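Local coordinates for protein L544 (Acanthamoeba polyphaga mimivirus, PDB 4AMQ) that probably works as a metal-dependent nucleotidyl transferase, with a manganese-binding catalytic domain joined to a helical domain, at residues A[100-105]-A[292-297]; A[271-276]-A[358-363]; A[285-290]-A[340-345]; A[319-324]-A[346-351]. All coordinates share one frame; numbering follows the deposited sequence.

How the contacts relate
Contact 1 joins the two domains: strand 99-108 of the nucleotidyltransferase sheet meets the turn that ends helix 274-292. Its Tyr103 side chain lies about 12 Å from a bound manganese ion; Asp66 and Asp68 hold both manganese ions, with Asp213 added at one site. Its Lys100 side chain is about 4 Å from the magnesium ion. The other contacts lie inside the helical domain and all use helix 334-368. Contact 3, centred 13 Å from contact 1, touches it where Leu295 packs on Tyr286. The centres of contacts 3 and 4 are 12 Å apart, and Leu344 packs on Lys324. Contact 2 pairs the same helices as contact 3, 24 Å away between centres.

Contact 1 of 4, residues A[100-105]-A[292-297]; sequences KLIYVI and SGNLDL
Ser292 and Asn294 put their side chains against three residues of segment 100-105, on strand 99-108. CB of Ser292 comes closest, 3.3 Å from OH of Tyr103, and CG2 of Ile102 lies 3.8 Å from the same CB. That CG2 branch is also over one face of the Tyr103 ring, near the rim, so the methyl sits in the corner where the ring and CB of Ser292 meet. The Ile102 and Asn294 side chains slide past each other in opposite directions, with CD1 of Ile102 3.9 Å from ND2 of Asn294. Beyond it, CD of Lys100 rests 3.8 Å from CB of Asn294, the lysine chain bending at chi3 and chi4 (-65° and -68°) as it passes.

This is an interdomain contact: the turn after helix 274-292 of the helical domain meets the nucleotidyltransferase sheet. No hydrogen bond spans the two segments. ND2 of Asn294 gives OG of Ser292 a nearly straight bond of 3.0 Å (166° at the hydrogen), almost in the amide plane, and the serine hydroxyl also bonds to the carbonyl of Ile289. Gly293, with positive phi, ends the helix in a Schellman motif; on either side of it the CB atoms of Ser292 and Asn294 point toward the strand.

Ile102 and Tyr103 form a classic beta bulge opposite Gln200, and Arg166 makes a cation-pi contact with the Tyr103 ring. The side chain of Lys100 passes about 4 Å, at its nearest atom, from the magnesium ion bound by Phe93, Asp96 and Ile99.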
loop_
_atom_site.group_PDB
_atom_site.type_symbol
_atom_site.label_atom_id
_atom_site.label_comp_id
_atom_site.label_asym_id
_atom_site.label_seq_id
_atom_site.Cartn_x
_atom_site.Cartn_y
_atom_site.Cartn_z
ATOM N N LYS A 100 12.154 9.246 1.932
ATOM C CA LYS A 100 11.740 9.775 0.645
ATOM C C LYS A 100 10.231 9.976 0.625
ATOM O O LYS A 100 9.472 9.064 0.940
ATOM C CB LYS A 100 12.177 8.837 -0.487
ATOM C CG LYS A 100 12.255 9.509 -1.853
ATOM C CD LYS A 100 12.666 8.523 -2.945
ATOM C CE LYS A 100 14.082 8.003 -2.738
ATOM N NZ LYS A 100 15.114 9.059 -2.942
ATOM N N LEU A 101 9.799 11.181 0.271
ATOM C CA LEU A 101 8.388 11.433 0.048
ATOM C C LEU A 101 8.060 11.136 -1.410
ATOM O O LEU A 101 8.375 11.930 -2.292
ATOM C CB LEU A 101 8.035 12.879 0.395
ATOM C CG LEU A 101 6.591 13.295 0.109
ATOM C CD1 LEU A 101 5.609 12.342 0.772
ATOM C CD2 LEU A 101 6.347 14.726 0.571
ATOM N N ILE A 102 7.439 9.985 -1.658
ATOM C CA ILE A 102 7.153 9.537 -3.020
ATOM C C ILE A 102 5.978 10.278 -3.653
ATOM O O ILE A 102 6.088 10.805 -4.756
ATOM C CB ILE A 102 6.862 8.022 -3.071
ATOM C CG1 ILE A 102 8.078 7.222 -2.597
ATOM C CG2 ILE A 102 6.470 7.605 -4.482
ATOM C CD1 ILE A 102 9.297 7.382 -3.473
ATOM N N TYR A 103 4.849 10.308 -2.957
ATOM C CA TYR A 103 3.666 10.970 -3.492
ATOM C C TYR A 103 2.988 11.846 -2.459
ATOM O O TYR A 103 2.920 11.500 -1.280
ATOM C CB TYR A 103 2.634 9.953 -3.986
ATOM C CG TYR A 103 3.061 9.087 -5.148
ATOM C CD1 TYR A 103 3.435 9.646 -6.364
ATOM C CD2 TYR A 103 3.050 7.702 -5.036
ATOM C CE1 TYR A 103 3.812 8.846 -7.429
ATOM C CE2 TYR A 103 3.420 6.899 -6.093
ATOM C CZ TYR A 103 3.800 7.473 -7.284
ATOM O OH TYR A 103 4.165 6.663 -8.330
ATOM N N VAL A 104 2.481 12.981 -2.920
ATOM C CA VAL A 104 1.507 13.749 -2.163
ATOM C C VAL A 104 0.181 13.612 -2.895
ATOM O O VAL A 104 0.039 14.077 -4.028
ATOM C CB VAL A 104 1.897 15.231 -2.059
ATOM C CG1 VAL A 104 0.768 16.028 -1.424
ATOM C CG2 VAL A 104 3.178 15.385 -1.255
ATOM N N ILE A 105 -0.778 12.952 -2.257
ATOM C CA ILE A 105 -2.059 12.684 -2.896
ATOM C C ILE A 105 -3.106 13.691 -2.453
ATOM O O ILE A 105 -3.512 13.709 -1.293
ATOM C CB ILE A 105 -2.564 11.269 -2.580
ATOM C CG1 ILE A 105 -1.500 10.229 -2.935
ATOM C CG2 ILE A 105 -3.859 10.990 -3.326
ATOM C CD1 ILE A 105 -1.940 8.806 -2.687
ATOM N N SER A 292 7.399 4.455 -9.565
ATOM C CA SER A 292 7.453 5.902 -9.370
ATOM C C SER A 292 8.729 6.501 -9.958
ATOM O O SER A 292 8.830 7.711 -10.139
ATOM C CB SER A 292 7.367 6.254 -7.882
ATOM O OG SER A 292 8.620 6.052 -7.240
ATOM N N GLY A 293 9.707 5.648 -10.242
ATOM C CA GLY A 293 10.975 6.105 -10.778
ATOM C C GLY A 293 11.936 6.590 -9.708
ATOM O O GLY A 293 12.665 7.554 -9.922
ATOM N N ASN A 294 11.944 5.918 -8.559
ATOM C CA ASN A 294 12.800 6.313 -7.444
ATOM C C ASN A 294 13.586 5.163 -6.814
ATOM O O ASN A 294 14.209 5.337 -5.773
ATOM C CB ASN A 294 11.984 7.029 -6.362
ATOM C CG ASN A 294 11.518 8.402 -6.797
ATOM O OD1 ASN A 294 12.313 9.337 -6.884
ATOM N ND2 ASN A 294 10.224 8.531 -7.072
ATOM N N LEU A 295 13.546 3.989 -7.435
ATOM C CA LEU A 295 14.313 2.851 -6.940
ATOM C C LEU A 295 15.718 2.852 -7.534
ATOM O O LEU A 295 15.888 2.648 -8.732
ATOM C CB LEU A 295 13.610 1.536 -7.292
ATOM C CG LEU A 295 14.165 0.267 -6.637
ATOM C CD1 LEU A 295 14.066 0.361 -5.122
ATOM C CD2 LEU A 295 13.439 -0.974 -7.143
ATOM N N ASP A 296 16.726 3.097 -6.703
ATOM C CA ASP A 296 18.103 2.958 -7.155
ATOM C C ASP A 296 18.598 1.536 -6.889
ATOM O O ASP A 296 17.950 0.764 -6.178
ATOM C CB ASP A 296 19.017 4.015 -6.521
ATOM C CG ASP A 296 19.140 3.862 -5.019
ATOM O OD1 ASP A 296 18.345 3.108 -4.428
ATOM O OD2 ASP A 296 20.031 4.506 -4.426
ATOM N N LEU A 297 19.735 1.188 -7.482
ATOM C CA LEU A 297 20.246 -0.177 -7.398
ATOM C C LEU A 297 20.463 -0.601 -5.954
ATOM O O LEU A 297 20.070 -1.695 -5.552
ATOM C CB LEU A 297 21.549 -0.321 -8.193
ATOM C CG LEU A 297 22.201 -1.706 -8.148
ATOM C CD1 LEU A 297 21.204 -2.773 -8.561
ATOM C CD2 LEU A 297 23.442 -1.758 -9.034
#

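Contact 2 of 4, residues A[271-276]-A[358-363]; sequences TKFGLY and KQSKKY
Segment 271-276 breaks at Phe273, which ends helix 259-272 and sits at the N-cap of helix 274-292, while residues 358-363 stay helical but kinked; Phe273 and Ser360 are nearest, with CA atoms 8.5 Å apart. With CG anti to its carbonyl carbon (chi1 -60°), the Phe273 ring points at the other helix. OG of Ser360, which bonds back to the carbonyl of Val356, sits over one face, and CG of Lys272, the residue before Phe273, covers the opposite face. CE1 of Phe273 meets CB of Gln359 at 3.6 Å, and CE2 of Tyr363 comes in at the phenyl edge, 4.1 Å from CZ of Phe273. The junction of helices 259-272 and 274-292 is thus packed on the C-terminal part of helix 334-368, within the helical domain. One turn further along helix 274-292, NE2 of Gln359 donates to OH of Tyr276 at 3.0 Å (155°), amide and ring planes 78° apart; that hydroxyl is also bonded to the backbone N of Asn315. Lys272 runs across Tyr363, bringing CE to 3.1 Å from OH.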
loop_
_atom_site.group_PDB
_atom_site.type_symbol
_atom_site.label_atom_id
_atom_site.label_comp_id
_atom_site.label_asym_id
_atom_site.label_seq_id
_atom_site.Cartn_x
_atom_site.Cartn_y
_atom_site.Cartn_z
ATOM N N THR A 271 0.631 -14.022 13.205
ATOM C CA THR A 271 1.805 -14.753 13.680
ATOM C C THR A 271 2.120 -15.967 12.812
ATOM O O THR A 271 3.204 -16.065 12.238
ATOM C CB THR A 271 1.672 -15.175 15.162
ATOM O OG1 THR A 271 1.610 -14.005 15.984
ATOM C CG2 THR A 271 2.870 -16.009 15.592
ATOM N N LYS A 272 1.171 -16.888 12.711
ATOM C CA LYS A 272 1.383 -18.091 11.921
ATOM C C LYS A 272 1.694 -17.768 10.461
ATOM O O LYS A 272 2.602 -18.353 9.871
ATOM C CB LYS A 272 0.174 -19.018 12.013
ATOM C CG LYS A 272 0.360 -20.326 11.274
ATOM C CD LYS A 272 -0.792 -21.275 11.540
ATOM C CE LYS A 272 -0.672 -22.520 10.682
ATOM N NZ LYS A 272 0.608 -23.241 10.933
ATOM N N PHE A 273 0.940 -16.835 9.883
ATOM C CA PHE A 273 1.124 -16.472 8.480
ATOM C C PHE A 273 1.620 -15.037 8.316
ATOM O O PHE A 273 1.616 -14.490 7.215
ATOM C CB PHE A 273 -0.174 -16.677 7.700
ATOM C CG PHE A 273 -0.666 -18.098 7.710
ATOM C CD1 PHE A 273 0.070 -19.104 7.105
ATOM C CD2 PHE A 273 -1.866 -18.427 8.319
ATOM C CE1 PHE A 273 -0.379 -20.410 7.115
ATOM C CE2 PHE A 273 -2.321 -19.732 8.330
ATOM C CZ PHE A 273 -1.575 -20.725 7.726
ATOM N N GLY A 274 2.049 -14.438 9.420
ATOM C CA GLY A 274 2.510 -13.061 9.417
ATOM C C GLY A 274 3.587 -12.751 8.391
ATOM O O GLY A 274 3.554 -11.700 7.757
ATOM N N LEU A 275 4.541 -13.663 8.223
ATOM C CA LEU A 275 5.674 -13.422 7.327
ATOM C C LEU A 275 5.266 -13.485 5.853
ATOM O O LEU A 275 5.828 -12.781 5.015
ATOM C CB LEU A 275 6.824 -14.396 7.615
ATOM C CG LEU A 275 8.104 -14.186 6.796
ATOM C CD1 LEU A 275 8.557 -12.732 6.848
ATOM C CD2 LEU A 275 9.221 -15.119 7.263
ATOM N N TYR A 276 4.288 -14.329 5.543
ATOM C CA TYR A 276 3.736 -14.385 4.193
ATOM C C TYR A 276 3.165 -13.029 3.788
ATOM O O TYR A 276 3.376 -12.567 2.670
ATOM C CB TYR A 276 2.637 -15.444 4.096
ATOM C CG TYR A 276 3.108 -16.869 4.282
ATOM C CD1 TYR A 276 3.338 -17.382 5.548
ATOM C CD2 TYR A 276 3.307 -17.704 3.190
ATOM C CE1 TYR A 276 3.762 -18.681 5.726
ATOM C CE2 TYR A 276 3.732 -19.009 3.360
ATOM C CZ TYR A 276 3.958 -19.490 4.632
ATOM O OH TYR A 276 4.379 -20.787 4.818
ATOM N N LYS A 358 -3.406 -21.684 0.291
ATOM C CA LYS A 358 -3.534 -23.129 0.444
ATOM C C LYS A 358 -3.480 -23.533 1.912
ATOM O O LYS A 358 -4.304 -24.317 2.379
ATOM C CB LYS A 358 -2.424 -23.849 -0.326
ATOM C CG LYS A 358 -2.526 -25.365 -0.283
ATOM C CD LYS A 358 -1.191 -26.023 -0.601
ATOM C CE LYS A 358 -1.355 -27.522 -0.805
ATOM N NZ LYS A 358 -2.114 -28.161 0.306
ATOM N N GLN A 359 -2.503 -22.995 2.634
ATOM C CA GLN A 359 -2.327 -23.314 4.045
ATOM C C GLN A 359 -3.408 -22.677 4.910
ATOM O O GLN A 359 -3.512 -22.971 6.102
ATOM C CB GLN A 359 -0.954 -22.848 4.533
ATOM C CG GLN A 359 0.226 -23.494 3.826
ATOM C CD GLN A 359 1.549 -22.917 4.283
ATOM O OE1 GLN A 359 1.955 -23.093 5.433
ATOM N NE2 GLN A 359 2.224 -22.208 3.387
ATOM N N SER A 360 -4.208 -21.800 4.309
ATOM C CA SER A 360 -5.216 -21.051 5.057
ATOM C C SER A 360 -6.624 -21.625 4.908
ATOM O O SER A 360 -7.500 -21.342 5.722
ATOM C CB SER A 360 -5.217 -19.580 4.633
ATOM O OG SER A 360 -4.099 -18.895 5.162
ATOM N N LYS A 361 -6.833 -22.431 3.871
ATOM C CA LYS A 361 -8.168 -22.907 3.517
ATOM C C LYS A 361 -8.907 -23.566 4.674
ATOM O O LYS A 361 -10.113 -23.376 4.832
ATOM C CB LYS A 361 -8.101 -23.867 2.325
ATOM C CG LYS A 361 -9.444 -24.476 1.942
ATOM C CD LYS A 361 -9.344 -25.313 0.673
ATOM C CE LYS A 361 -10.636 -26.075 0.416
ATOM N NZ LYS A 361 -11.831 -25.183 0.345
ATOM N N LYS A 362 -8.179 -24.336 5.477
ATOM C CA LYS A 362 -8.777 -25.077 6.581
ATOM C C LYS A 362 -9.199 -24.167 7.725
ATOM O O LYS A 362 -10.226 -24.400 8.366
ATOM C CB LYS A 362 -7.810 -26.142 7.090
ATOM C CG LYS A 362 -6.378 -25.656 7.181
ATOM C CD LYS A 362 -5.471 -26.688 7.834
ATOM C CE LYS A 362 -5.797 -26.853 9.303
ATOM N NZ LYS A 362 -4.734 -27.596 10.035
ATOM N N TYR A 363 -8.405 -23.133 7.989
ATOM C CA TYR A 363 -8.764 -22.176 9.026
ATOM C C TYR A 363 -9.968 -21.356 8.594
ATOM O O TYR A 363 -10.770 -20.929 9.423
ATOM C CB TYR A 363 -7.585 -21.273 9.368
ATOM C CG TYR A 363 -6.408 -22.051 9.890
ATOM C CD1 TYR A 363 -6.329 -22.406 11.228
ATOM C CD2 TYR A 363 -5.383 -22.451 9.042
ATOM C CE1 TYR A 363 -5.262 -23.129 11.711
ATOM C CE2 TYR A 363 -4.312 -23.177 9.516
ATOM C CZ TYR A 363 -4.255 -23.513 10.852
ATOM O OH TYR A 363 -3.192 -24.235 11.341
#

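Contact 3 of 4, residues A[285-290]-A[340-345]; sequences SYRTIY and AWNTLL
Tyr286 and Leu345 meet at about a right angle, the CD1 methyl of Leu345 standing over one face of the tyrosine ring. This CH-pi contact puts CD1 3.6 Å from the Tyr286 ring centroid. With CG anti to the backbone N (chi1 -170°), the Tyr286 ring reaches across to the other helix, where OH arrives in the plane of the Trp341 indole, at its edge, and lies 3.3 Å from CB of Trp341; the hydroxyl bonds to the carbonyl of Ile338. The two ends of the Asn342 amide touch different tyrosines. Its plane is only 17° from that of the Tyr286 ring, with OD1 3.5 Å from CD1 of Tyr286, while ND2 sits 3.4 Å from CE2 of Tyr290. CG of Arg287 borders the amide oxygen, which is buried here without a polar partner in the model. Over these segments the helix axes pass 10.5 Å apart at 138°, a roughly antiparallel helix pair within the helical domain, with Ile303 and Ile304 of helix 297-311 packed beside it.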
loop_
_atom_site.group_PDB
_atom_site.type_symbol
_atom_site.label_atom_id
_atom_site.label_comp_id
_atom_site.label_asym_id
_atom_site.label_seq_id
_atom_site.Cartn_x
_atom_site.Cartn_y
_atom_site.Cartn_z
ATOM N N SER A 285 6.303 -2.818 -2.066
ATOM C CA SER A 285 7.185 -1.669 -1.862
ATOM C C SER A 285 8.200 -1.515 -3.000
ATOM O O SER A 285 8.423 -0.412 -3.499
ATOM C CB SER A 285 7.903 -1.780 -0.518
ATOM O OG SER A 285 6.975 -1.712 0.548
ATOM N N TYR A 286 8.809 -2.626 -3.406
ATOM C CA TYR A 286 9.711 -2.635 -4.553
ATOM C C TYR A 286 8.981 -2.078 -5.773
ATOM O O TYR A 286 9.429 -1.112 -6.391
ATOM C CB TYR A 286 10.189 -4.068 -4.816
ATOM C CG TYR A 286 11.314 -4.209 -5.823
ATOM C CD1 TYR A 286 11.086 -4.043 -7.186
ATOM C CD2 TYR A 286 12.603 -4.523 -5.411
ATOM C CE1 TYR A 286 12.112 -4.184 -8.105
ATOM C CE2 TYR A 286 13.636 -4.663 -6.324
ATOM C CZ TYR A 286 13.383 -4.495 -7.668
ATOM O OH TYR A 286 14.406 -4.634 -8.571
ATOM N N ARG A 287 7.843 -2.686 -6.102
ATOM C CA ARG A 287 7.030 -2.277 -7.248
ATOM C C ARG A 287 6.656 -0.803 -7.227
ATOM O O ARG A 287 6.834 -0.092 -8.216
ATOM C CB ARG A 287 5.741 -3.095 -7.303
ATOM C CG ARG A 287 5.931 -4.547 -7.661
ATOM C CD ARG A 287 4.684 -5.322 -7.291
ATOM N NE ARG A 287 4.603 -6.600 -7.984
ATOM C CZ ARG A 287 3.548 -7.403 -7.922
ATOM N NH1 ARG A 287 2.498 -7.056 -7.196
ATOM N NH2 ARG A 287 3.546 -8.550 -8.585
ATOM N N THR A 288 6.117 -0.357 -6.099
ATOM C CA THR A 288 5.660 1.022 -5.961
ATOM C C THR A 288 6.803 2.015 -6.139
ATOM O O THR A 288 6.684 2.983 -6.887
ATOM C CB THR A 288 4.983 1.260 -4.599
ATOM O OG1 THR A 288 3.792 0.468 -4.511
ATOM C CG2 THR A 288 4.621 2.728 -4.432
ATOM N N ILE A 289 7.915 1.772 -5.451
ATOM C CA ILE A 289 9.067 2.661 -5.557
ATOM C C ILE A 289 9.623 2.642 -6.978
ATOM O O ILE A 289 9.928 3.688 -7.548
ATOM C CB ILE A 289 10.177 2.292 -4.555
ATOM C CG1 ILE A 289 9.642 2.347 -3.123
ATOM C CG2 ILE A 289 11.363 3.232 -4.709
ATOM C CD1 ILE A 289 10.628 1.845 -2.084
ATOM N N TYR A 290 9.738 1.446 -7.548
ATOM C CA TYR A 290 10.223 1.286 -8.917
ATOM C C TYR A 290 9.348 2.023 -9.934
ATOM O O TYR A 290 9.850 2.789 -10.758
ATOM C CB TYR A 290 10.309 -0.196 -9.284
ATOM C CG TYR A 290 10.600 -0.443 -10.747
ATOM C CD1 TYR A 290 11.876 -0.254 -11.262
ATOM C CD2 TYR A 290 9.598 -0.861 -11.612
ATOM C CE1 TYR A 290 12.145 -0.472 -12.596
ATOM C CE2 TYR A 290 9.860 -1.084 -12.950
ATOM C CZ TYR A 290 11.136 -0.891 -13.435
ATOM O OH TYR A 290 11.399 -1.112 -14.765
ATOM N N ALA A 340 14.872 -7.034 -14.236
ATOM C CA ALA A 340 14.783 -8.492 -14.186
ATOM C C ALA A 340 14.273 -8.955 -12.826
ATOM O O ALA A 340 13.441 -9.857 -12.739
ATOM C CB ALA A 340 16.127 -9.121 -14.490
ATOM N N TRP A 341 14.782 -8.334 -11.765
ATOM C CA TRP A 341 14.303 -8.601 -10.414
ATOM C C TRP A 341 12.813 -8.308 -10.285
ATOM O O TRP A 341 12.067 -9.093 -9.708
ATOM C CB TRP A 341 15.067 -7.753 -9.400
ATOM C CG TRP A 341 16.373 -8.322 -8.996
ATOM C CD1 TRP A 341 16.779 -9.624 -9.112
ATOM C CD2 TRP A 341 17.480 -7.621 -8.402
ATOM N NE1 TRP A 341 18.055 -9.769 -8.623
ATOM C CE2 TRP A 341 18.498 -8.549 -8.186
ATOM C CE3 TRP A 341 17.673 -6.280 -8.038
ATOM C CZ2 TRP A 341 19.721 -8.191 -7.612
ATOM C CZ3 TRP A 341 18.887 -5.932 -7.475
ATOM C CH2 TRP A 341 19.892 -6.881 -7.265
ATOM N N ASN A 342 12.387 -7.165 -10.807
ATOM C CA ASN A 342 10.990 -6.768 -10.707
ATOM C C ASN A 342 10.108 -7.842 -11.336
ATOM O O ASN A 342 9.099 -8.248 -10.767
ATOM C CB ASN A 342 10.767 -5.413 -11.384
ATOM C CG ASN A 342 9.414 -4.802 -11.046
ATOM O OD1 ASN A 342 8.960 -4.853 -9.904
ATOM N ND2 ASN A 342 8.763 -4.222 -12.048
ATOM N N THR A 343 10.517 -8.313 -12.509
ATOM C CA THR A 343 9.813 -9.378 -13.212
ATOM C C THR A 343 9.731 -10.659 -12.381
ATOM O O THR A 343 8.669 -11.271 -12.269
ATOM C CB THR A 343 10.490 -9.686 -14.562
ATOM O OG1 THR A 343 10.311 -8.573 -15.445
ATOM C CG2 THR A 343 9.891 -10.934 -15.198
ATOM N N LEU A 344 10.854 -11.056 -11.792
ATOM C CA LEU A 344 10.894 -12.270 -10.983
ATOM C C LEU A 344 10.135 -12.138 -9.660
ATOM O O LEU A 344 9.594 -13.118 -9.152
ATOM C CB LEU A 344 12.339 -12.708 -10.741
ATOM C CG LEU A 344 13.035 -13.220 -12.006
ATOM C CD1 LEU A 344 14.544 -13.262 -11.832
ATOM C CD2 LEU A 344 12.491 -14.589 -12.402
ATOM N N LEU A 345 10.095 -10.932 -9.103
ATOM C CA LEU A 345 9.346 -10.705 -7.870
ATOM C C LEU A 345 7.851 -10.878 -8.110
ATOM O O LEU A 345 7.094 -11.148 -7.182
ATOM C CB LEU A 345 9.638 -9.319 -7.284
ATOM C CG LEU A 345 10.999 -9.134 -6.608
ATOM C CD1 LEU A 345 11.135 -7.721 -6.055
ATOM C CD2 LEU A 345 11.207 -10.164 -5.506
#

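Contact 4 of 4, residues A[319-324]-A[346-351]; sequences MNIIDK and TQLYTN
Gln347 lies against Ile321 and Lys324 of the facing helix. Starting at CB, which is 4.0 Å from CD1 of Ile321, the chain runs extended beyond CG (chi2 169°) and carries the amide across to the lysine. At the tip OE1 has two neighbours: CD1 of Ile321 at 3.2 Å and NZ of Lys324 at 2.8 Å. The latter is a hydrogen bond that uses a lone pair in the carbonyl plane, at 117° to the C=O, and Lys324 reaches it with a bend at chi3. Over these segments the two helices run nearly antiparallel, 163° between their directions and 9.8 Å between axes, a helical hairpin made by helix 319-331 and the long helix 334-368. Deeper in, CG2 of Ile321 rests on CB of Leu348 at 4.0 Å, and CD1 of Ile322 approaches CD1 of Leu348 at 4.3 Å. Ile311 of helix 297-311 touches both Ile322 and Leu348, adding a third helix to this apolar side, while OD1 of Asn351 accepts a hydrogen bond from the backbone N of Asp318.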
loop_
_atom_site.group_PDB
_atom_site.type_symbol
_atom_site.label_atom_id
_atom_site.label_comp_id
_atom_site.label_asym_id
_atom_site.label_seq_id
_atom_site.Cartn_x
_atom_site.Cartn_y
_atom_site.Cartn_z
ATOM N N MET A 319 11.331 -22.705 -4.807
ATOM C CA MET A 319 12.659 -22.130 -4.608
ATOM C C MET A 319 13.456 -21.950 -5.900
ATOM O O MET A 319 14.539 -21.370 -5.885
ATOM C CB MET A 319 13.457 -22.950 -3.590
ATOM C CG MET A 319 12.926 -22.842 -2.169
ATOM S SD MET A 319 12.946 -21.141 -1.565
ATOM C CE MET A 319 14.710 -20.853 -1.435
ATOM N N ASN A 320 12.921 -22.441 -7.014
ATOM C CA ASN A 320 13.530 -22.189 -8.318
ATOM C C ASN A 320 13.471 -20.710 -8.674
ATOM O O ASN A 320 14.362 -20.189 -9.345
ATOM C CB ASN A 320 12.852 -23.008 -9.417
ATOM C CG ASN A 320 13.101 -24.495 -9.275
ATOM O OD1 ASN A 320 14.048 -24.917 -8.610
ATOM N ND2 ASN A 320 12.253 -25.298 -9.906
ATOM N N ILE A 321 12.409 -20.042 -8.232
ATOM C CA ILE A 321 12.273 -18.603 -8.421
ATOM C C ILE A 321 13.442 -17.885 -7.756
ATOM O O ILE A 321 14.003 -16.938 -8.308
ATOM C CB ILE A 321 10.953 -18.067 -7.819
ATOM C CG1 ILE A 321 9.744 -18.783 -8.430
ATOM C CG2 ILE A 321 10.849 -16.558 -8.012
ATOM C CD1 ILE A 321 9.645 -18.658 -9.941
ATOM N N ILE A 322 13.804 -18.352 -6.564
ATOM C CA ILE A 322 14.917 -17.789 -5.809
ATOM C C ILE A 322 16.247 -17.971 -6.544
ATOM O O ILE A 322 17.054 -17.037 -6.628
ATOM C CB ILE A 322 15.011 -18.414 -4.400
ATOM C CG1 ILE A 322 13.687 -18.235 -3.647
ATOM C CG2 ILE A 322 16.191 -17.830 -3.626
ATOM C CD1 ILE A 322 13.227 -16.792 -3.541
ATOM N N ASP A 323 16.477 -19.171 -7.074
ATOM C CA ASP A 323 17.688 -19.443 -7.843
ATOM C C ASP A 323 17.778 -18.540 -9.075
ATOM O O ASP A 323 18.852 -18.047 -9.417
ATOM C CB ASP A 323 17.752 -20.914 -8.264
ATOM C CG ASP A 323 17.855 -21.858 -7.079
ATOM O OD1 ASP A 323 18.221 -21.392 -5.977
ATOM O OD2 ASP A 323 17.577 -23.066 -7.247
ATOM N N LYS A 324 16.646 -18.326 -9.743
ATOM C CA LYS A 324 16.588 -17.420 -10.888
ATOM C C LYS A 324 16.949 -15.985 -10.495
ATOM O O LYS A 324 17.548 -15.249 -11.279
ATOM C CB LYS A 324 15.200 -17.448 -11.532
ATOM C CG LYS A 324 14.887 -18.727 -12.289
ATOM C CD LYS A 324 13.792 -18.509 -13.339
ATOM C CE LYS A 324 12.453 -18.144 -12.725
ATOM N NZ LYS A 324 11.424 -17.833 -13.767
ATOM N N THR A 346 7.432 -10.724 -9.361
ATOM C CA THR A 346 6.031 -10.911 -9.718
ATOM C C THR A 346 5.634 -12.385 -9.631
ATOM O O THR A 346 4.565 -12.718 -9.117
ATOM C CB THR A 346 5.725 -10.362 -11.120
ATOM O OG1 THR A 346 5.859 -8.935 -11.108
ATOM C CG2 THR A 346 4.307 -10.730 -11.542
ATOM N N GLN A 347 6.496 -13.263 -10.132
ATOM C CA GLN A 347 6.274 -14.698 -10.003
ATOM C C GLN A 347 6.266 -15.093 -8.534
ATOM O O GLN A 347 5.407 -15.855 -8.091
ATOM C CB GLN A 347 7.360 -15.485 -10.738
ATOM C CG GLN A 347 7.378 -15.267 -12.239
ATOM C CD GLN A 347 8.621 -15.844 -12.893
ATOM O OE1 GLN A 347 9.002 -16.986 -12.632
ATOM N NE2 GLN A 347 9.263 -15.051 -13.743
ATOM N N LEU A 348 7.235 -14.573 -7.786
ATOM C CA LEU A 348 7.348 -14.858 -6.363
ATOM C C LEU A 348 6.096 -14.403 -5.625
ATOM O O LEU A 348 5.596 -15.096 -4.744
ATOM C CB LEU A 348 8.582 -14.172 -5.777
ATOM C CG LEU A 348 8.906 -14.494 -4.317
ATOM C CD1 LEU A 348 9.068 -15.996 -4.123
ATOM C CD2 LEU A 348 10.157 -13.752 -3.864
ATOM N N TYR A 349 5.593 -13.232 -5.998
ATOM C CA TYR A 349 4.392 -12.680 -5.395
ATOM C C TYR A 349 3.236 -13.661 -5.572
ATOM O O TYR A 349 2.528 -13.988 -4.621
ATOM C CB TYR A 349 4.058 -11.340 -6.052
ATOM C CG TYR A 349 3.000 -10.530 -5.339
ATOM C CD1 TYR A 349 3.344 -9.635 -4.332
ATOM C CD2 TYR A 349 1.661 -10.641 -5.687
ATOM C CE1 TYR A 349 2.386 -8.884 -3.686
ATOM C CE2 TYR A 349 0.692 -9.892 -5.044
ATOM C CZ TYR A 349 1.061 -9.015 -4.044
ATOM O OH TYR A 349 0.103 -8.268 -3.398
ATOM N N THR A 350 3.063 -14.133 -6.801
ATOM C CA THR A 350 2.033 -15.109 -7.128
ATOM C C THR A 350 2.216 -16.387 -6.322
ATOM O O THR A 350 1.259 -16.942 -5.776
ATOM C CB THR A 350 2.071 -15.465 -8.622
ATOM O OG1 THR A 350 1.871 -14.280 -9.401
ATOM C CG2 THR A 350 0.987 -16.484 -8.958
ATOM N N ASN A 351 3.457 -16.851 -6.253
ATOM C CA ASN A 351 3.766 -18.081 -5.545
ATOM C C ASN A 351 3.437 -17.981 -4.058
ATOM O O ASN A 351 2.874 -18.907 -3.476
ATOM C CB ASN A 351 5.232 -18.462 -5.754
ATOM C CG ASN A 351 5.517 -19.901 -5.381
ATOM O OD1 ASN A 351 6.374 -20.178 -4.546
ATOM N ND2 ASN A 351 4.790 -20.826 -5.994
#